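Local coordinates for protein ATP-dependent Clp endopeptidase (Clostridium difficile, PDB 3FES) that is probably the ClpC-type ATPase chaperone of a Clp protease, here its helical amino-terminal domain, which in relatives helps bring in adaptors and substrates, at residues A[85-97]-A[109-121]. Numbering follows the deposited sequence. Where two conformers were deposited one is given.
Sequences RSKQILELSGMFA and HILLAIIQEGEGI
Arg85 and Glu117 form a salt bridge in which Arg85 NE donates to Glu117 OE2 at 2.9 Å, somewhat bent and reaching the oxygen from above the carboxylate plane. The guanidinium and carboxylate planes stand 76° apart, and a bend at chi3 (-68°) turns the arginine tip across the glutamate, laying one guanidinium face over Gly120 CA. The other carboxylate oxygen, Glu117 OE1, accepts the backbone N of Glu119 at 2.8 Å, so the same side chain ties helix 85-97 to the turn that follows its own helix, where Gly118 has positive phi. Further along, Ala113 is a small knob: its CB enters the hole formed by Ile89, Leu92, Ser93 and Phe96 and lies 3.3 Å from Ile89 O. Ile89 and Phe96 are the reciprocal knobs; Ile89 sits among Ile110, Ala113, Ile114 and Glu117, its CG2 branch reaching 3.9 Å from Ile114 CG1. Ser93 presents CB to His109 O, while its hydroxyl bonds back to Leu90 O within its own helix. Phe96 spreads its ring over Leu112, whose CG sits 3.8 Å from the ring centroid, almost on the normal, in a CH-pi contact. A similar contact sets Ala97 CB over the His109 ring. Behind this interface, Ile110 and Leu90 both pack on Ile16 of helix 10-25, while Leu112 meets Leu139 of helix 132-142. The axes of 85-97 and 109-117 approach to 7.9 Å at closest, are inclined at 118° and interlock by knobs-into-holes packing within the mainly helical bundle of the Clp amino-terminal domain.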
ATOM      1  N   ARG A  85     -10.344   2.319   6.625  1.00 20.82           N
ATOM      2  CA  ARG A  85      -9.175   3.100   6.226  1.00 22.54           C
ATOM      3  C   ARG A  85      -8.611   2.683   4.849  1.00 21.58           C
ATOM      4  O   ARG A  85      -8.240   3.541   4.031  1.00 21.56           O
ATOM      5  CB  ARG A  85      -8.048   3.035   7.257  1.00 23.25           C
ATOM      6  CG  ARG A  85      -6.866   3.893   6.841  1.00 28.20           C
ATOM      7  CD  ARG A  85      -5.784   3.964   7.926  1.00 29.18           C
ATOM      8  NE  ARG A  85      -6.194   4.692   9.146  1.00 32.85           N
ATOM      9  CZ  ARG A  85      -6.606   4.107  10.265  1.00 28.59           C
ATOM     10  NH1 ARG A  85      -6.912   4.838  11.321  1.00 27.05           N
ATOM     11  NH2 ARG A  85      -6.699   2.773  10.319  1.00 33.24           N
ATOM     12  N   SER A  86      -8.574   1.381   4.615  1.00 21.72           N
ATOM     13  CA  SER A  86      -8.244   0.848   3.295  1.00 21.23           C
ATOM     14  C   SER A  86      -9.171   1.361   2.224  1.00 20.66           C
ATOM     15  O   SER A  86      -8.708   1.778   1.160  1.00 21.27           O
ATOM     16  CB  SER A  86      -8.202  -0.677   3.328  1.00 20.04           C
ATOM     17  OG  SER A  86      -7.079  -1.087   4.126  1.00 23.16           O
ATOM     18  N   LYS A  87     -10.465   1.332   2.493  1.00 20.20           N
ATOM     19  CA  LYS A  87     -11.437   1.904   1.551  1.00 21.12           C
ATOM     20  C   LYS A  87     -11.228   3.400   1.299  1.00 21.39           C
ATOM     21  O   LYS A  87     -11.331   3.851   0.157  1.00 22.09           O
ATOM     22  CB  LYS A  87     -12.881   1.623   1.991  1.00 19.74           C
ATOM     23  CG  LYS A  87     -13.238   0.116   1.819  1.00 23.38           C
ATOM     24  CD  LYS A  87     -14.725  -0.162   2.046  1.00 28.46           C
ATOM     25  CE  LYS A  87     -15.578   0.428   0.928  1.00 33.79           C
ATOM     26  NZ  LYS A  87     -15.630  -0.507  -0.226  1.00 36.92           N
ATOM     27  N   GLN A  88     -10.923   4.151   2.363  0.50 20.95           N
ATOM     28  CA  GLN A  88     -10.631   5.566   2.247  0.50 21.20           C
ATOM     29  C   GLN A  88      -9.358   5.816   1.430  0.50 20.93           C
ATOM     30  O   GLN A  88      -9.315   6.731   0.608  0.50 21.00           O
ATOM     31  CB  GLN A  88     -10.485   6.187   3.651  0.50 21.56           C
ATOM     32  CG  GLN A  88     -11.808   6.309   4.396  0.50 25.02           C
ATOM     33  CD  GLN A  88     -12.545   7.625   4.117  0.50 31.93           C
ATOM     34  OE1 GLN A  88     -13.706   7.628   3.663  0.50 35.51           O
ATOM     35  NE2 GLN A  88     -11.883   8.752   4.404  0.50 32.64           N
ATOM     36  N   ILE A  89      -8.337   5.011   1.670  1.00 20.81           N
ATOM     37  CA  ILE A  89      -7.082   5.083   0.887  1.00 21.47           C
ATOM     38  C   ILE A  89      -7.349   4.865  -0.594  1.00 22.21           C
ATOM     39  O   ILE A  89      -6.856   5.634  -1.457  1.00 22.37           O
ATOM     40  CB  ILE A  89      -6.046   4.066   1.404  1.00 21.83           C
ATOM     41  CG1 ILE A  89      -5.462   4.576   2.730  1.00 24.48           C
ATOM     42  CG2 ILE A  89      -4.910   3.805   0.318  1.00 23.19           C
ATOM     43  CD1 ILE A  89      -4.765   3.490   3.570  1.00 24.08           C
ATOM     44  N   LEU A  90      -8.148   3.835  -0.910  1.00 21.22           N
ATOM     45  CA  LEU A  90      -8.425   3.598  -2.327  1.00 22.02           C
ATOM     46  C   LEU A  90      -9.238   4.720  -2.965  1.00 22.15           C
ATOM     47  O   LEU A  90      -9.001   5.076  -4.104  1.00 21.21           O
ATOM     48  CB  LEU A  90      -9.083   2.243  -2.555  1.00 21.15           C
ATOM     49  CG  LEU A  90      -8.178   1.069  -2.157  1.00 23.07           C
ATOM     50  CD1 LEU A  90      -8.975  -0.219  -2.414  1.00 24.87           C
ATOM     51  CD2 LEU A  90      -6.806   1.014  -2.897  1.00 23.89           C
ATOM     52  N   GLU A  91     -10.242   5.222  -2.255  1.00 22.36           N
ATOM     53  CA  GLU A  91     -10.985   6.397  -2.707  1.00 23.89           C
ATOM     54  C   GLU A  91     -10.063   7.597  -2.903  1.00 24.38           C
ATOM     55  O   GLU A  91     -10.140   8.281  -3.935  1.00 24.47           O
ATOM     56  CB  GLU A  91     -12.105   6.688  -1.708  1.00 24.64           C
ATOM     57  CG  GLU A  91     -12.971   7.858  -1.992  1.00 28.86           C
ATOM     58  CD  GLU A  91     -14.024   8.003  -0.879  1.00 36.97           C
ATOM     59  OE1 GLU A  91     -13.655   8.256   0.287  1.00 39.80           O
ATOM     60  OE2 GLU A  91     -15.213   7.851  -1.178  1.00 38.47           O
ATOM     61  N   LEU A  92      -9.176   7.844  -1.948  1.00 23.09           N
ATOM     62  CA  LEU A  92      -8.201   8.915  -2.104  1.00 24.25           C
ATOM     63  C   LEU A  92      -7.235   8.752  -3.305  1.00 24.38           C
ATOM     64  O   LEU A  92      -6.877   9.731  -3.966  1.00 24.53           O
ATOM     65  CB  LEU A  92      -7.393   9.018  -0.822  1.00 25.04           C
ATOM     66  CG  LEU A  92      -6.564  10.275  -0.515  1.00 29.53           C
ATOM     67  CD1 LEU A  92      -7.399  11.558  -0.608  1.00 31.25           C
ATOM     68  CD2 LEU A  92      -5.999  10.113   0.892  1.00 29.09           C
ATOM     69  N   SER A  93      -6.820   7.523  -3.577  1.00 24.08           N
ATOM     70  CA  SER A  93      -5.988   7.290  -4.761  1.00 23.42           C
ATOM     71  C   SER A  93      -6.730   7.743  -6.033  1.00 23.71           C
ATOM     72  O   SER A  93      -6.089   8.290  -6.934  1.00 23.14           O
ATOM     73  CB  SER A  93      -5.520   5.842  -4.800  1.00 24.07           C
ATOM     74  OG  SER A  93      -6.568   4.974  -5.203  1.00 22.49           O
ATOM     75  N   GLY A  94      -8.054   7.515  -6.125  1.00 22.18           N
ATOM     76  CA  GLY A  94      -8.842   8.050  -7.252  1.00 22.50           C
ATOM     77  C   GLY A  94      -8.893   9.577  -7.271  1.00 23.87           C
ATOM     78  O   GLY A  94      -8.792  10.231  -8.333  1.00 23.65           O
HETATM   79  N   MSE A  95      -9.090  10.172  -6.093  1.00 22.69           N
HETATM   80  CA  MSE A  95      -9.044  11.607  -5.972  1.00 23.55           C
HETATM   81  C   MSE A  95      -7.725  12.206  -6.451  1.00 23.62           C
HETATM   82  O   MSE A  95      -7.744  13.235  -7.128  1.00 23.51           O
HETATM   83  CB  MSE A  95      -9.355  12.022  -4.526  1.00 22.97           C
HETATM   84  CG  MSE A  95     -10.726  11.500  -4.192  1.00 24.12           C
HETATM   85 SE   MSE A  95     -11.246  11.826  -2.297  0.75 32.04          SE
HETATM   86  CE  MSE A  95     -13.162  11.543  -2.589  1.00 36.72           C
ATOM     87  N   PHE A  96      -6.609  11.577  -6.117  1.00 23.65           N
ATOM     88  CA  PHE A  96      -5.295  12.081  -6.549  1.00 24.67           C
ATOM     89  C   PHE A  96      -5.148  11.972  -8.082  1.00 25.12           C
ATOM     90  O   PHE A  96      -4.705  12.933  -8.769  1.00 24.77           O
ATOM     91  CB  PHE A  96      -4.173  11.286  -5.886  1.00 26.69           C
ATOM     92  CG  PHE A  96      -3.751  11.823  -4.561  1.00 27.25           C
ATOM     93  CD1 PHE A  96      -3.176  13.106  -4.470  1.00 30.64           C
ATOM     94  CD2 PHE A  96      -3.860  11.043  -3.412  1.00 28.28           C
ATOM     95  CE1 PHE A  96      -2.765  13.611  -3.229  1.00 30.96           C
ATOM     96  CE2 PHE A  96      -3.474  11.534  -2.160  1.00 28.48           C
ATOM     97  CZ  PHE A  96      -2.918  12.801  -2.061  1.00 31.33           C
ATOM     98  N   ALA A  97      -5.559  10.827  -8.635  1.00 23.29           N
ATOM     99  CA  ALA A  97      -5.468  10.652 -10.091  1.00 24.08           C
ATOM    100  C   ALA A  97      -6.342  11.666 -10.830  1.00 24.40           C
ATOM    101  O   ALA A  97      -5.941  12.193 -11.882  1.00 24.62           O
ATOM    102  CB  ALA A  97      -5.899   9.244 -10.486  1.00 24.32           C
ATOM    103  N   HIS A 109      -0.346   6.363  -7.028  1.00 22.64           N
ATOM    104  CA  HIS A 109      -1.518   7.027  -6.433  1.00 23.42           C
ATOM    105  C   HIS A 109      -1.960   6.383  -5.129  1.00 22.90           C
ATOM    106  O   HIS A 109      -2.319   7.090  -4.195  1.00 22.94           O
ATOM    107  CB  HIS A 109      -2.683   7.175  -7.420  1.00 22.92           C
ATOM    108  CG  HIS A 109      -2.285   7.783  -8.733  1.00 26.29           C
ATOM    109  ND1 HIS A 109      -2.018   9.134  -8.893  1.00 28.72           N
ATOM    110  CD2 HIS A 109      -2.033   7.204  -9.929  1.00 23.48           C
ATOM    111  CE1 HIS A 109      -1.661   9.361 -10.147  1.00 24.78           C
ATOM    112  NE2 HIS A 109      -1.682   8.211 -10.799  1.00 30.29           N
ATOM    113  N   ILE A 110      -1.877   5.059  -5.056  1.00 23.27           N
ATOM    114  CA  ILE A 110      -2.202   4.339  -3.822  1.00 22.43           C
ATOM    115  C   ILE A 110      -1.181   4.687  -2.740  1.00 22.92           C
ATOM    116  O   ILE A 110      -1.557   4.973  -1.631  1.00 22.40           O
ATOM    117  CB  ILE A 110      -2.311   2.836  -4.054  1.00 22.38           C
ATOM    118  CG1 ILE A 110      -3.392   2.586  -5.130  1.00 21.98           C
ATOM    119  CG2 ILE A 110      -2.644   2.085  -2.704  1.00 20.33           C
ATOM    120  CD1 ILE A 110      -3.553   1.068  -5.520  1.00 23.91           C
ATOM    121  N   LEU A 111       0.101   4.708  -3.081  1.00 22.72           N
ATOM    122  CA  LEU A 111       1.104   5.053  -2.060  1.00 24.28           C
ATOM    123  C   LEU A 111       0.958   6.531  -1.629  1.00 23.62           C
ATOM    124  O   LEU A 111       1.074   6.856  -0.444  1.00 23.39           O
ATOM    125  CB  LEU A 111       2.538   4.722  -2.582  1.00 23.57           C
ATOM    126  CG  LEU A 111       3.659   4.969  -1.538  1.00 23.88           C
ATOM    127  CD1 LEU A 111       3.426   4.195  -0.237  1.00 26.49           C
ATOM    128  CD2 LEU A 111       5.054   4.601  -2.182  1.00 23.73           C
ATOM    129  N   LEU A 112       0.675   7.424  -2.576  1.00 23.57           N
ATOM    130  CA  LEU A 112       0.392   8.836  -2.233  1.00 24.50           C
ATOM    131  C   LEU A 112      -0.737   8.938  -1.178  1.00 24.30           C
ATOM    132  O   LEU A 112      -0.709   9.737  -0.222  1.00 20.92           O
ATOM    133  CB  LEU A 112      -0.090   9.555  -3.480  1.00 24.88           C
ATOM    134  CG  LEU A 112       0.166  11.026  -3.753  1.00 32.46           C
ATOM    135  CD1 LEU A 112       1.521  11.491  -3.231  1.00 34.81           C
ATOM    136  CD2 LEU A 112       0.125  11.120  -5.284  1.00 34.06           C
ATOM    137  N   ALA A 113      -1.765   8.139  -1.423  1.00 21.45           N
ATOM    138  CA  ALA A 113      -2.953   8.122  -0.566  1.00 21.86           C
ATOM    139  C   ALA A 113      -2.668   7.552   0.818  1.00 21.50           C
ATOM    140  O   ALA A 113      -3.181   8.084   1.821  1.00 21.35           O
ATOM    141  CB  ALA A 113      -4.048   7.267  -1.283  1.00 20.93           C
ATOM    142  N   ILE A 114      -1.852   6.488   0.882  1.00 22.24           N
ATOM    143  CA  ILE A 114      -1.427   5.927   2.178  1.00 23.10           C
ATOM    144  C   ILE A 114      -0.773   7.039   2.981  1.00 24.33           C
ATOM    145  O   ILE A 114      -1.142   7.301   4.132  1.00 23.40           O
ATOM    146  CB  ILE A 114      -0.447   4.735   2.009  1.00 23.31           C
ATOM    147  CG1 ILE A 114      -1.224   3.489   1.522  1.00 21.68           C
ATOM    148  CG2 ILE A 114       0.193   4.354   3.371  1.00 21.96           C
ATOM    149  CD1 ILE A 114      -0.291   2.305   1.168  1.00 24.89           C
ATOM    150  N   ILE A 115       0.189   7.703   2.366  1.00 25.05           N
ATOM    151  CA  ILE A 115       0.936   8.801   3.055  1.00 26.61           C
ATOM    152  C   ILE A 115       0.038   9.962   3.488  1.00 27.77           C
ATOM    153  O   ILE A 115       0.104  10.441   4.652  1.00 27.18           O
ATOM    154  CB  ILE A 115       2.101   9.273   2.185  1.00 26.21           C
ATOM    155  CG1 ILE A 115       3.118   8.139   2.078  1.00 27.67           C
ATOM    156  CG2 ILE A 115       2.796  10.578   2.778  1.00 28.69           C
ATOM    157  CD1 ILE A 115       4.201   8.354   0.988  1.00 28.94           C
ATOM    158  N   GLN A 116      -0.811  10.412   2.576  1.00 28.93           N
ATOM    159  CA  GLN A 116      -1.783  11.456   2.872  1.00 31.71           C
ATOM    160  C   GLN A 116      -2.738  11.135   3.998  1.00 32.40           C
ATOM    161  O   GLN A 116      -3.058  12.029   4.800  1.00 32.06           O
ATOM    162  CB  GLN A 116      -2.616  11.762   1.649  1.00 32.04           C
ATOM    163  CG  GLN A 116      -2.046  12.864   0.867  1.00 39.66           C
ATOM    164  CD  GLN A 116      -2.127  14.135   1.625  1.00 45.03           C
ATOM    165  OE1 GLN A 116      -3.202  14.525   2.093  1.00 50.21           O
ATOM    166  NE2 GLN A 116      -0.988  14.777   1.806  1.00 47.40           N
ATOM    167  N   GLU A 117      -3.177   9.877   4.057  1.00 32.82           N
ATOM    168  CA  GLU A 117      -4.131   9.446   5.089  1.00 34.76           C
ATOM    169  C   GLU A 117      -3.508   9.625   6.487  1.00 34.99           C
ATOM    170  O   GLU A 117      -4.190  10.017   7.452  1.00 33.88           O
ATOM    171  CB  GLU A 117      -4.633   8.010   4.827  1.00 34.58           C
ATOM    172  CG  GLU A 117      -5.885   7.660   5.631  1.00 40.03           C
ATOM    173  CD  GLU A 117      -5.554   7.289   7.074  1.00 45.05           C
ATOM    174  OE1 GLU A 117      -4.376   6.926   7.331  1.00 47.19           O
ATOM    175  OE2 GLU A 117      -6.456   7.348   7.958  1.00 47.04           O
ATOM    176  N   GLY A 118      -2.211   9.354   6.581  1.00 35.19           N
ATOM    177  CA  GLY A 118      -1.419   9.792   7.733  1.00 36.20           C
ATOM    178  C   GLY A 118      -1.471   8.939   8.988  1.00 37.23           C
ATOM    179  O   GLY A 118      -0.630   9.069   9.852  1.00 37.15           O
ATOM    180  N   GLU A 119      -2.469   8.075   9.107  1.00 37.30           N
ATOM    181  CA  GLU A 119      -2.668   7.274  10.313  1.00 37.59           C
ATOM    182  C   GLU A 119      -2.599   5.813   9.902  1.00 36.54           C
ATOM    183  O   GLU A 119      -2.282   5.519   8.753  1.00 37.33           O
ATOM    184  CB  GLU A 119      -4.032   7.618  10.899  1.00 38.92           C
ATOM    185  CG  GLU A 119      -4.222   9.130  10.999  1.00 43.75           C
ATOM    186  CD  GLU A 119      -5.218   9.550  12.058  1.00 52.82           C
ATOM    187  OE1 GLU A 119      -5.433   8.786  13.034  1.00 56.98           O
ATOM    188  OE2 GLU A 119      -5.779  10.667  11.921  1.00 55.97           O
ATOM    189  N   GLY A 120      -2.892   4.893  10.809  1.00 34.58           N
ATOM    190  CA  GLY A 120      -2.942   3.485  10.395  1.00 32.20           C
ATOM    191  C   GLY A 120      -1.565   2.868  10.501  1.00 30.22           C
ATOM    192  O   GLY A 120      -0.554   3.581  10.705  1.00 28.27           O
ATOM    193  N   ILE A 121      -1.539   1.556  10.382  1.00 27.65           N
ATOM    194  CA  ILE A 121      -0.354   0.779  10.660  1.00 28.01           C
ATOM    195  C   ILE A 121       0.749   1.019   9.628  1.00 27.15           C
ATOM    196  O   ILE A 121       1.928   1.046   9.986  1.00 25.92           O
ATOM    197  CB  ILE A 121      -0.676  -0.738  10.848  1.00 27.76           C
ATOM    198  CG1 ILE A 121      -1.435  -0.940  12.170  1.00 32.10           C
ATOM    199  CG2 ILE A 121       0.608  -1.569  10.945  1.00 29.30           C
ATOM    200  CD1 ILE A 121      -1.837  -2.396  12.454  1.00 34.21           C
TER